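Local coordinates for Lpg0393 helical bundle domain-containing protein (Legionella pneumophila subsp. pneumophila str. Philadelphia 1, PDB 4R0G) that acts as a guanine-nucleotide exchange factor for the small GTPases Rab5, Rab21 and Rab22, probably through its VPS9-like domain, at residues 45-49 / 119-123; 77-82 / 169-173; 94-99 / 135-139. The contacts are given in a common frame with arbitrary orientation. Residue numbers count along the deposited sequence, not the author numbering.

Contacts 1 and 3 are partly buried helix crossings, 21 and 24 Å from the centre of the chain (centre to centre) and on the same side of it. They touch through Ile48 of contact 1, which packs on Pro95, Cys96 and Tyr99 of contact 3. Both are built from apolar side chains, carry no hydrogen bond between their segments and touch no other chain of the assembly. Contact 2 is buried, its centre about 9 Å from the chain's centre; it combines hydrogen bonds with an arginine-tyrosine stack and also reaches the second subunit. Helix 80-101 links contacts 2 and 3, entering contact 2 by its first turn and contact 3 further along.

Contact 1: 45-49 / 119-123; sequences SLLIF and VLQLM
Build both pieces, 45-49 and 119-123, as alpha-helix running on at either end, and cross them steeply: the N-to-C directions make 79° and the local axes come no closer than 10.0 Å. The register is set by Ser45 against Leu120 (6.9 Å, CA to CA) and Leu46 against Val119 (7.1 Å, CA to CA). Phe49 has the most surface covered here. With chi1 at 176° (t) and chi2 at 69° its ring reaches over to the other helix, where Val119, also t, puts CG1 4.1 Å from the ring centroid in an off-centre CH-pi contact. On one side of the ring, Phe49 CE1 lies 3.8 Å from Leu122 CD1, whose chi1 of -148° falls between wells. Met123 folds back as m, m with chi3 near 129°, which brings its CE to 3.4 Å from Phe49 CB and its CG to 4.2 Å from Ser45 CB. Leu120, m and t, swings its end inward so that CD2 meets Ser45 CB at 3.7 Å. Leu46, also m and t, brings CD2 to 4.2 Å from Val119 CB. Ser45 is m, and its OG bonds back to Asp41 O one turn earlier, so what it offers Leu120 is its methylene. No hydrogen bond joins the segments; this is steep helix-on-helix packing of apolar side chains within the VPS9-like region. Tyr31 covers Leu46 and Phe49, Tyr108 packs on Met123, and helix 40-53 turns Leu47 and Ile48 to helix 80-101, which it thereby joins to helix 116-126.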
ATOM      1  N   SER A  45       0.275  24.696  10.800  1.00 49.99           N
ATOM      2  CA  SER A  45       0.622  26.079  11.078  1.00 51.76           C
ATOM      3  C   SER A  45       2.116  26.230  11.228  1.00 49.19           C
ATOM      4  O   SER A  45       2.724  27.032  10.525  1.00 48.37           O
ATOM      5  CB  SER A  45      -0.100  26.572  12.322  1.00 52.52           C
ATOM      6  OG  SER A  45      -1.491  26.620  12.070  1.00 51.17           O
ATOM      7  N   LEU A  46       2.710  25.435  12.113  1.00 47.66           N
ATOM      8  CA  LEU A  46       4.165  25.456  12.279  1.00 49.42           C
ATOM      9  C   LEU A  46       4.941  25.217  10.954  1.00 51.04           C
ATOM     10  O   LEU A  46       5.840  26.009  10.581  1.00 46.01           O
ATOM     11  CB  LEU A  46       4.597  24.498  13.394  1.00 49.52           C
ATOM     12  CG  LEU A  46       3.887  24.643  14.754  1.00 50.15           C
ATOM     13  CD1 LEU A  46       4.136  23.437  15.629  1.00 51.12           C
ATOM     14  CD2 LEU A  46       4.342  25.877  15.501  1.00 55.45           C
ATOM     15  N   LEU A  47       4.577  24.148  10.240  1.00 46.28           N
ATOM     16  CA  LEU A  47       5.115  23.897   8.897  1.00 42.55           C
ATOM     17  C   LEU A  47       5.027  25.114   7.972  1.00 44.13           C
ATOM     18  O   LEU A  47       5.966  25.382   7.248  1.00 45.62           O
ATOM     19  CB  LEU A  47       4.391  22.753   8.227  1.00 43.74           C
ATOM     20  CG  LEU A  47       5.064  21.401   8.204  1.00 49.24           C
ATOM     21  CD1 LEU A  47       4.995  20.786   9.562  1.00 49.99           C
ATOM     22  CD2 LEU A  47       4.315  20.521   7.219  1.00 46.03           C
ATOM     23  N   ILE A  48       3.916  25.848   7.973  1.00 42.50           N
ATOM     24  CA  ILE A  48       3.826  27.013   7.084  1.00 45.24           C
ATOM     25  C   ILE A  48       4.811  28.100   7.516  1.00 48.72           C
ATOM     26  O   ILE A  48       5.570  28.646   6.707  1.00 49.35           O
ATOM     27  CB  ILE A  48       2.423  27.635   7.034  1.00 45.20           C
ATOM     28  CG1 ILE A  48       1.466  26.717   6.275  1.00 42.74           C
ATOM     29  CG2 ILE A  48       2.492  28.997   6.328  1.00 41.02           C
ATOM     30  CD1 ILE A  48       0.057  26.903   6.688  1.00 43.14           C
ATOM     31  N   PHE A  49       4.786  28.419   8.799  1.00 48.96           N
ATOM     32  CA  PHE A  49       5.707  29.383   9.351  1.00 50.29           C
ATOM     33  C   PHE A  49       7.110  28.980   8.991  1.00 50.54           C
ATOM     34  O   PHE A  49       7.856  29.729   8.370  1.00 54.24           O
ATOM     35  CB  PHE A  49       5.593  29.379  10.865  1.00 54.03           C
ATOM     36  CG  PHE A  49       6.559  30.278  11.528  1.00 54.92           C
ATOM     37  CD1 PHE A  49       6.434  31.655  11.403  1.00 54.68           C
ATOM     38  CD2 PHE A  49       7.606  29.760  12.264  1.00 57.67           C
ATOM     39  CE1 PHE A  49       7.328  32.507  12.013  1.00 50.45           C
ATOM     40  CE2 PHE A  49       8.520  30.607  12.879  1.00 59.09           C
ATOM     41  CZ  PHE A  49       8.371  31.985  12.756  1.00 57.85           C
ATOM     42  N   VAL A 119       3.929  31.331  17.770  1.00 68.59           N
ATOM     43  CA  VAL A 119       3.697  31.220  16.331  1.00 61.60           C
ATOM     44  C   VAL A 119       2.212  31.134  16.010  1.00 61.96           C
ATOM     45  O   VAL A 119       1.726  31.814  15.102  1.00 58.02           O
ATOM     46  CB  VAL A 119       4.448  30.027  15.712  1.00 68.32           C
ATOM     47  CG1 VAL A 119       4.115  29.885  14.228  1.00 64.40           C
ATOM     48  CG2 VAL A 119       5.937  30.211  15.891  1.00 62.34           C
ATOM     49  N   LEU A 120       1.491  30.316  16.769  1.00 63.97           N
ATOM     50  CA  LEU A 120       0.044  30.213  16.603  1.00 62.36           C
ATOM     51  C   LEU A 120      -0.599  31.585  16.758  1.00 61.36           C
ATOM     52  O   LEU A 120      -1.581  31.903  16.095  1.00 64.47           O
ATOM     53  CB  LEU A 120      -0.562  29.196  17.583  1.00 60.12           C
ATOM     54  CG  LEU A 120      -0.146  27.733  17.387  1.00 65.31           C
ATOM     55  CD1 LEU A 120      -0.787  26.812  18.412  1.00 76.32           C
ATOM     56  CD2 LEU A 120      -0.460  27.230  15.979  1.00 68.17           C
ATOM     57  N   GLN A 121      -0.030  32.418  17.618  1.00 65.25           N
ATOM     58  CA  GLN A 121      -0.543  33.777  17.731  1.00 71.89           C
ATOM     59  C   GLN A 121      -0.219  34.631  16.514  1.00 68.47           C
ATOM     60  O   GLN A 121      -1.077  35.385  16.057  1.00 68.23           O
ATOM     61  CB  GLN A 121      -0.112  34.456  19.027  1.00 69.11           C
ATOM     62  CG  GLN A 121      -1.253  34.523  20.031  1.00 77.83           C
ATOM     63  CD  GLN A 121      -0.995  35.503  21.144  1.00 83.20           C
ATOM     64  OE1 GLN A 121      -1.106  36.723  20.953  1.00 79.97           O
ATOM     65  NE2 GLN A 121      -0.648  34.980  22.325  1.00 80.46           N
ATOM     66  N   LEU A 122       1.006  34.505  16.001  1.00 61.53           N
ATOM     67  CA  LEU A 122       1.412  35.197  14.786  1.00 59.16           C
ATOM     68  C   LEU A 122       0.458  34.786  13.687  1.00 63.49           C
ATOM     69  O   LEU A 122       0.047  35.602  12.853  1.00 58.72           O
ATOM     70  CB  LEU A 122       2.835  34.803  14.382  1.00 52.43           C
ATOM     71  CG  LEU A 122       3.700  35.862  13.667  1.00 55.63           C
ATOM     72  CD1 LEU A 122       4.891  35.263  12.883  1.00 54.36           C
ATOM     73  CD2 LEU A 122       2.903  36.828  12.789  1.00 45.58           C
ATOM     74  N   MET A 123       0.100  33.509  13.699  1.00 58.92           N
ATOM     75  CA  MET A 123      -0.671  32.963  12.606  1.00 58.16           C
ATOM     76  C   MET A 123      -2.040  33.596  12.625  1.00 60.26           C
ATOM     77  O   MET A 123      -2.549  34.023  11.591  1.00 62.46           O
ATOM     78  CB  MET A 123      -0.754  31.438  12.697  1.00 67.17           C
ATOM     79  CG  MET A 123       0.606  30.718  12.501  1.00 58.31           C
ATOM     80  SD  MET A 123       1.197  30.728  10.801  1.00 57.95           S
ATOM     81  CE  MET A 123       2.830  31.347  11.077  1.00 62.23           C
TER

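Contact 2: 77-82 / 169-173; sequences PLREGL and TYLKY
Arg79 lays its guanidinium flat over the Tyr173 ring, centres 4.5 Å apart and planes at 26°, while its CG sits 4.0 Å from the ring centroid in a CH-pi contact. Arg79 is m, t and Tyr173 m (chi1 -51°). Residues 77-79 run as loop, Leu78 and Arg79 extended, and the chain turns at Glu80 (phi 47°, psi -128°); 169-173 is helical. Pro77 lies nearest Thr169 (CA to CA 6.4 Å). The firm bond is Arg79 N to Tyr173 OH, 2.7 Å. Tyr173 OH also donates to Pro77 O (2.9 Å), and Thr169 OG1 weakly (3.2 Å), though Pro77 O is less surely placed. Leu82 (m, t) points across, CD1 3.4 Å from Thr169 OG1 and 4.0 Å from Lys172 CD. Arg79 also bonds to Ser75 O, Tyr166 OH and, weakly across the subunit interface, Glu74 O of the second subunit. This arginine-tyrosine stack, its phenol bridging backbone groups, joins the VPS9-like region's loop into helix 80-101 to the helical bundle region's residues 169-173.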
ATOM      1  N   PRO A  77       4.946   3.258  -2.532  1.00 48.67           N
ATOM      2  CA  PRO A  77       6.142   3.165  -1.682  1.00 45.15           C
ATOM      3  C   PRO A  77       5.950   3.890  -0.349  1.00 49.58           C
ATOM      4  O   PRO A  77       6.664   3.603   0.605  1.00 53.04           O
ATOM      5  CB  PRO A  77       7.229   3.831  -2.534  1.00 42.81           C
ATOM      6  CG  PRO A  77       6.435   4.854  -3.372  1.00 44.76           C
ATOM      7  CD  PRO A  77       5.139   4.162  -3.684  1.00 45.51           C
ATOM      8  N   LEU A  78       4.992   4.804  -0.247  1.00 50.27           N
ATOM      9  CA  LEU A  78       4.878   5.534   1.014  1.00 43.01           C
ATOM     10  C   LEU A  78       3.558   5.243   1.680  1.00 39.29           C
ATOM     11  O   LEU A  78       2.542   5.794   1.285  1.00 49.63           O
ATOM     12  CB  LEU A  78       5.013   7.047   0.762  1.00 46.02           C
ATOM     13  CG  LEU A  78       6.295   7.549   0.089  1.00 44.44           C
ATOM     14  CD1 LEU A  78       6.010   8.806  -0.705  1.00 45.54           C
ATOM     15  CD2 LEU A  78       7.424   7.808   1.094  1.00 39.10           C
ATOM     16  N   ARG A  79       3.574   4.433   2.731  1.00 43.32           N
ATOM     17  CA  ARG A  79       2.342   4.026   3.397  1.00 38.78           C
ATOM     18  C   ARG A  79       2.376   4.595   4.790  1.00 46.63           C
ATOM     19  O   ARG A  79       3.394   5.149   5.184  1.00 51.57           O
ATOM     20  CB  ARG A  79       2.250   2.488   3.459  1.00 45.54           C
ATOM     21  CG  ARG A  79       2.551   1.734   2.132  1.00 42.28           C
ATOM     22  CD  ARG A  79       2.040   0.273   2.168  1.00 50.67           C
ATOM     23  NE  ARG A  79       2.899  -0.733   1.509  1.00 50.77           N
ATOM     24  CZ  ARG A  79       3.297  -0.682   0.242  1.00 46.20           C
ATOM     25  NH1 ARG A  79       2.917   0.327  -0.506  1.00 47.36           N
ATOM     26  NH2 ARG A  79       4.069  -1.628  -0.278  1.00 40.10           N
ATOM     27  N   GLU A  80       1.291   4.432   5.551  1.00 53.73           N
ATOM     28  CA  GLU A  80       1.266   4.809   6.975  1.00 51.41           C
ATOM     29  C   GLU A  80       1.841   6.195   7.340  1.00 48.90           C
ATOM     30  O   GLU A  80       1.475   7.225   6.767  1.00 46.19           O
ATOM     31  CB  GLU A  80       1.953   3.728   7.822  1.00 52.61           C
ATOM     32  CG  GLU A  80       1.234   2.374   7.826  1.00 60.10           C
ATOM     33  CD  GLU A  80      -0.079   2.395   8.611  1.00 84.43           C
ATOM     34  OE1 GLU A  80      -1.035   3.099   8.194  1.00 85.73           O
ATOM     35  OE2 GLU A  80      -0.151   1.708   9.658  1.00 92.94           O
ATOM     36  N   GLY A  81       2.751   6.199   8.311  1.00 52.25           N
ATOM     37  CA  GLY A  81       3.318   7.425   8.838  1.00 36.73           C
ATOM     38  C   GLY A  81       4.100   8.194   7.813  1.00 38.42           C
ATOM     39  O   GLY A  81       4.080   9.419   7.840  1.00 47.59           O
ATOM     40  N   LEU A  82       4.792   7.489   6.922  1.00 39.28           N
ATOM     41  CA  LEU A  82       5.512   8.136   5.819  1.00 42.69           C
ATOM     42  C   LEU A  82       4.519   8.859   4.954  1.00 42.39           C
ATOM     43  O   LEU A  82       4.791   9.933   4.435  1.00 40.50           O
ATOM     44  CB  LEU A  82       6.285   7.117   4.979  1.00 36.39           C
ATOM     45  CG  LEU A  82       7.585   6.714   5.674  1.00 41.42           C
ATOM     46  CD1 LEU A  82       8.157   5.444   5.106  1.00 46.34           C
ATOM     47  CD2 LEU A  82       8.578   7.851   5.508  1.00 38.93           C
ATOM     48  N   THR A 169      11.974   1.366   1.922  1.00 48.71           N
ATOM     49  CA  THR A 169      10.644   1.346   2.467  1.00 47.55           C
ATOM     50  C   THR A 169      10.036  -0.054   2.390  1.00 47.06           C
ATOM     51  O   THR A 169       9.322  -0.481   3.288  1.00 48.15           O
ATOM     52  CB  THR A 169       9.822   2.445   1.786  1.00 47.36           C
ATOM     53  OG1 THR A 169       9.036   3.112   2.768  1.00 57.75           O
ATOM     54  CG2 THR A 169       8.963   1.890   0.697  1.00 45.70           C
ATOM     55  N   TYR A 170      10.362  -0.788   1.332  1.00 48.21           N
ATOM     56  CA  TYR A 170       9.855  -2.144   1.154  1.00 47.08           C
ATOM     57  C   TYR A 170      10.267  -3.031   2.328  1.00 42.85           C
ATOM     58  O   TYR A 170       9.454  -3.781   2.845  1.00 37.84           O
ATOM     59  CB  TYR A 170      10.356  -2.718  -0.174  1.00 46.30           C
ATOM     60  CG  TYR A 170       9.901  -4.128  -0.420  1.00 56.30           C
ATOM     61  CD1 TYR A 170       8.579  -4.402  -0.760  1.00 61.09           C
ATOM     62  CD2 TYR A 170      10.792  -5.190  -0.321  1.00 56.95           C
ATOM     63  CE1 TYR A 170       8.157  -5.704  -0.988  1.00 61.65           C
ATOM     64  CE2 TYR A 170      10.382  -6.492  -0.546  1.00 55.09           C
ATOM     65  CZ  TYR A 170       9.066  -6.745  -0.879  1.00 62.94           C
ATOM     66  OH  TYR A 170       8.671  -8.051  -1.104  1.00 86.64           O
ATOM     67  N   LEU A 171      11.537  -2.920   2.727  1.00 46.41           N
ATOM     68  CA  LEU A 171      12.053  -3.537   3.954  1.00 43.19           C
ATOM     69  C   LEU A 171      11.266  -3.162   5.176  1.00 45.04           C
ATOM     70  O   LEU A 171      11.030  -4.010   6.022  1.00 44.41           O
ATOM     71  CB  LEU A 171      13.497  -3.148   4.221  1.00 39.42           C
ATOM     72  CG  LEU A 171      14.589  -3.986   3.569  1.00 46.70           C
ATOM     73  CD1 LEU A 171      15.899  -3.647   4.198  1.00 50.73           C
ATOM     74  CD2 LEU A 171      14.293  -5.490   3.707  1.00 52.75           C
ATOM     75  N   LYS A 172      10.864  -1.895   5.264  1.00 45.30           N
ATOM     76  CA  LYS A 172      10.179  -1.382   6.446  1.00 44.05           C
ATOM     77  C   LYS A 172       8.871  -2.130   6.668  1.00 50.89           C
ATOM     78  O   LYS A 172       8.642  -2.690   7.753  1.00 55.70           O
ATOM     79  CB  LYS A 172       9.965   0.136   6.353  1.00 50.20           C
ATOM     80  CG  LYS A 172       9.068   0.776   7.434  1.00 58.36           C
ATOM     81  CD  LYS A 172       9.174   2.331   7.412  1.00 69.57           C
ATOM     82  CE  LYS A 172       8.572   3.045   8.660  1.00 71.89           C
ATOM     83  NZ  LYS A 172       7.073   3.195   8.640  1.00 66.98           N
ATOM     84  N   TYR A 173       8.043  -2.203   5.626  1.00 50.41           N
ATOM     85  CA  TYR A 173       6.720  -2.821   5.744  1.00 45.16           C
ATOM     86  C   TYR A 173       6.797  -4.328   5.929  1.00 46.40           C
ATOM     87  O   TYR A 173       6.010  -4.914   6.672  1.00 44.79           O
ATOM     88  CB  TYR A 173       5.867  -2.496   4.520  1.00 42.60           C
ATOM     89  CG  TYR A 173       5.817  -1.031   4.198  1.00 43.36           C
ATOM     90  CD1 TYR A 173       5.430  -0.106   5.154  1.00 45.02           C
ATOM     91  CD2 TYR A 173       6.184  -0.572   2.951  1.00 42.05           C
ATOM     92  CE1 TYR A 173       5.395   1.254   4.868  1.00 50.01           C
ATOM     93  CE2 TYR A 173       6.156   0.772   2.648  1.00 48.79           C
ATOM     94  CZ  TYR A 173       5.767   1.685   3.607  1.00 50.36           C
ATOM     95  OH  TYR A 173       5.755   3.027   3.294  1.00 43.63           O
TER

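Contact 3: 94-99 / 135-139; sequences FPCMVY and FVEFL
Both segments are alpha-helical and cross almost at right angles, 102° between N-to-C directions, with local axes 9.4 Å apart at their closest. Segment 94-99 of helix 80-101 is kinked at Pro95, whose nitrogen has no hydrogen to bond to the preceding turn. The backbones come near at two places: Phe94 to Leu139, 5.9 Å, and Val98 to Phe138, 6.0 Å, both CA to CA. Leu139, with chi1 at -143° and chi2 at 41°, tips its end inward so that CD1 lies among three residues of the other helix, 3.5 Å from Phe94 CB, 4.0 Å from Pro95 CD and 3.5 Å from Val98 CG2. Val98 (t) points straight across, its CG1 3.6 Å from Phe138 CB and its CG2 4.5 Å from Phe135 CE1. Phe135 is t, and its ring tip reaches Pro95, CZ to CB 4.0 Å. Tyr99 (m) meets the same ring obliquely, centroids 5.6 Å apart and planes at 74°, with Tyr99 OH 3.1 Å from Phe135 CE2. Phe94 (m) and Phe138 (m) start toward the partner helix, then lead their rings away. No hydrogen bond crosses; apolar packing joins helix 80-101 to helix 132-151 within the VPS9-like region. Around it, Tyr108 stacks on Tyr99, Glu142 continues the packing on Met97 and Val98, and helix 40-53 lays Ile48 and Leu52 against Pro95, Cys96 and Tyr99.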
ATOM      1  N   PHE A  94      -0.001  24.442   0.323  1.00 37.06           N
ATOM      2  CA  PHE A  94      -0.943  25.234  -0.431  1.00 35.15           C
ATOM      3  C   PHE A  94      -1.049  26.645   0.114  1.00 41.53           C
ATOM      4  O   PHE A  94      -0.976  27.591  -0.666  1.00 44.35           O
ATOM      5  CB  PHE A  94      -2.296  24.520  -0.569  1.00 41.15           C
ATOM      6  CG  PHE A  94      -2.190  23.163  -1.203  1.00 37.64           C
ATOM      7  CD1 PHE A  94      -1.503  22.994  -2.386  1.00 43.90           C
ATOM      8  CD2 PHE A  94      -2.729  22.053  -0.595  1.00 40.55           C
ATOM      9  CE1 PHE A  94      -1.384  21.746  -2.957  1.00 42.29           C
ATOM     10  CE2 PHE A  94      -2.605  20.799  -1.172  1.00 37.80           C
ATOM     11  CZ  PHE A  94      -1.931  20.656  -2.340  1.00 39.54           C
ATOM     12  N   PRO A  95      -1.192  26.801   1.445  1.00 41.67           N
ATOM     13  CA  PRO A  95      -1.100  28.160   2.010  1.00 38.76           C
ATOM     14  C   PRO A  95       0.177  28.900   1.611  1.00 42.21           C
ATOM     15  O   PRO A  95       0.087  30.063   1.193  1.00 42.83           O
ATOM     16  CB  PRO A  95      -1.058  27.913   3.513  1.00 37.32           C
ATOM     17  CG  PRO A  95      -1.774  26.639   3.700  1.00 45.34           C
ATOM     18  CD  PRO A  95      -1.517  25.797   2.474  1.00 39.76           C
ATOM     19  N   CYS A  96       1.334  28.245   1.737  1.00 35.73           N
ATOM     20  CA  CYS A  96       2.589  28.863   1.316  1.00 38.77           C
ATOM     21  C   CYS A  96       2.518  29.326  -0.158  1.00 41.30           C
ATOM     22  O   CYS A  96       2.951  30.419  -0.489  1.00 37.39           O
ATOM     23  CB  CYS A  96       3.804  27.936   1.537  1.00 33.85           C
ATOM     24  SG  CYS A  96       4.112  27.447   3.264  1.00 44.71           S
ATOM     25  N   MET A  97       1.963  28.499  -1.037  1.00 39.07           N
ATOM     26  CA  MET A  97       1.815  28.895  -2.442  1.00 40.45           C
ATOM     27  C   MET A  97       0.955  30.145  -2.564  1.00 45.90           C
ATOM     28  O   MET A  97       1.242  31.042  -3.351  1.00 44.65           O
ATOM     29  CB  MET A  97       1.237  27.763  -3.285  1.00 35.71           C
ATOM     30  CG  MET A  97       2.186  26.588  -3.428  1.00 41.22           C
ATOM     31  SD  MET A  97       1.544  25.212  -4.403  1.00 53.92           S
ATOM     32  CE  MET A  97       1.664  25.876  -6.068  1.00 46.04           C
ATOM     33  N   VAL A  98      -0.084  30.209  -1.744  1.00 46.96           N
ATOM     34  CA  VAL A  98      -0.972  31.353  -1.724  1.00 45.46           C
ATOM     35  C   VAL A  98      -0.237  32.578  -1.217  1.00 49.49           C
ATOM     36  O   VAL A  98      -0.288  33.652  -1.825  1.00 52.70           O
ATOM     37  CB  VAL A  98      -2.188  31.068  -0.855  1.00 42.81           C
ATOM     38  CG1 VAL A  98      -3.058  32.333  -0.694  1.00 36.18           C
ATOM     39  CG2 VAL A  98      -2.946  29.896  -1.452  1.00 43.06           C
ATOM     40  N   TYR A  99       0.460  32.414  -0.098  1.00 49.28           N
ATOM     41  CA  TYR A  99       1.217  33.522   0.486  1.00 47.09           C
ATOM     42  C   TYR A  99       2.316  34.001  -0.449  1.00 51.76           C
ATOM     43  O   TYR A  99       2.588  35.186  -0.519  1.00 60.98           O
ATOM     44  CB  TYR A  99       1.784  33.113   1.831  1.00 42.45           C
ATOM     45  CG  TYR A  99       0.694  32.909   2.842  1.00 44.32           C
ATOM     46  CD1 TYR A  99      -0.511  33.572   2.705  1.00 42.49           C
ATOM     47  CD2 TYR A  99       0.868  32.065   3.939  1.00 37.99           C
ATOM     48  CE1 TYR A  99      -1.514  33.418   3.638  1.00 43.46           C
ATOM     49  CE2 TYR A  99      -0.132  31.892   4.877  1.00 35.07           C
ATOM     50  CZ  TYR A  99      -1.323  32.578   4.719  1.00 43.09           C
ATOM     51  OH  TYR A  99      -2.356  32.437   5.621  1.00 48.89           O
ATOM     52  N   PHE A 135      -8.984  33.400   0.240  1.00 43.37           N
ATOM     53  CA  PHE A 135      -7.995  32.398   0.610  1.00 39.60           C
ATOM     54  C   PHE A 135      -8.393  31.105  -0.088  1.00 46.11           C
ATOM     55  O   PHE A 135      -7.586  30.488  -0.778  1.00 46.25           O
ATOM     56  CB  PHE A 135      -7.935  32.202   2.129  1.00 41.27           C
ATOM     57  CG  PHE A 135      -6.691  31.481   2.619  1.00 45.67           C
ATOM     58  CD1 PHE A 135      -6.243  30.315   2.031  1.00 56.75           C
ATOM     59  CD2 PHE A 135      -5.974  31.972   3.684  1.00 55.79           C
ATOM     60  CE1 PHE A 135      -5.096  29.667   2.492  1.00 54.52           C
ATOM     61  CE2 PHE A 135      -4.822  31.317   4.141  1.00 60.36           C
ATOM     62  CZ  PHE A 135      -4.390  30.167   3.541  1.00 46.36           C
ATOM     63  N   VAL A 136      -9.654  30.709   0.057  1.00 48.72           N
ATOM     64  CA  VAL A 136     -10.111  29.448  -0.540  1.00 44.96           C
ATOM     65  C   VAL A 136     -10.011  29.435  -2.075  1.00 43.56           C
ATOM     66  O   VAL A 136      -9.581  28.448  -2.649  1.00 45.39           O
ATOM     67  CB  VAL A 136     -11.518  29.022  -0.045  1.00 42.05           C
ATOM     68  CG1 VAL A 136     -11.796  27.587  -0.417  1.00 39.38           C
ATOM     69  CG2 VAL A 136     -11.607  29.157   1.460  1.00 42.68           C
ATOM     70  N   GLU A 137     -10.373  30.521  -2.746  1.00 45.88           N
ATOM     71  CA  GLU A 137     -10.166  30.584  -4.199  1.00 48.32           C
ATOM     72  C   GLU A 137      -8.696  30.444  -4.577  1.00 49.11           C
ATOM     73  O   GLU A 137      -8.339  29.596  -5.396  1.00 49.98           O
ATOM     74  CB  GLU A 137     -10.705  31.883  -4.757  1.00 48.04           C
ATOM     75  CG  GLU A 137     -12.096  32.148  -4.315  1.00 59.52           C
ATOM     76  CD  GLU A 137     -12.578  33.496  -4.764  1.00 75.24           C
ATOM     77  OE1 GLU A 137     -12.284  33.845  -5.934  1.00 87.09           O
ATOM     78  OE2 GLU A 137     -13.227  34.202  -3.949  1.00 69.52           O
ATOM     79  N   PHE A 138      -7.859  31.280  -3.974  1.00 41.28           N
ATOM     80  CA  PHE A 138      -6.425  31.188  -4.138  1.00 44.41           C
ATOM     81  C   PHE A 138      -5.934  29.772  -3.898  1.00 45.00           C
ATOM     82  O   PHE A 138      -5.272  29.174  -4.752  1.00 48.29           O
ATOM     83  CB  PHE A 138      -5.713  32.119  -3.144  1.00 45.24           C
ATOM     84  CG  PHE A 138      -5.764  33.568  -3.524  1.00 44.37           C
ATOM     85  CD1 PHE A 138      -5.994  33.953  -4.851  1.00 48.78           C
ATOM     86  CD2 PHE A 138      -5.579  34.546  -2.575  1.00 43.47           C
ATOM     87  CE1 PHE A 138      -6.046  35.304  -5.223  1.00 46.29           C
ATOM     88  CE2 PHE A 138      -5.627  35.909  -2.937  1.00 51.60           C
ATOM     89  CZ  PHE A 138      -5.868  36.282  -4.273  1.00 48.11           C
ATOM     90  N   LEU A 139      -6.295  29.237  -2.741  1.00 42.51           N
ATOM     91  CA  LEU A 139      -5.905  27.899  -2.339  1.00 45.65           C
ATOM     92  C   LEU A 139      -6.182  26.855  -3.430  1.00 48.20           C
ATOM     93  O   LEU A 139      -5.402  25.924  -3.612  1.00 54.15           O
ATOM     94  CB  LEU A 139      -6.658  27.536  -1.067  1.00 51.28           C
ATOM     95  CG  LEU A 139      -5.959  26.712  -0.007  1.00 49.49           C
ATOM     96  CD1 LEU A 139      -4.524  27.183   0.154  1.00 42.19           C
ATOM     97  CD2 LEU A 139      -6.733  26.898   1.283  1.00 50.55           C
TER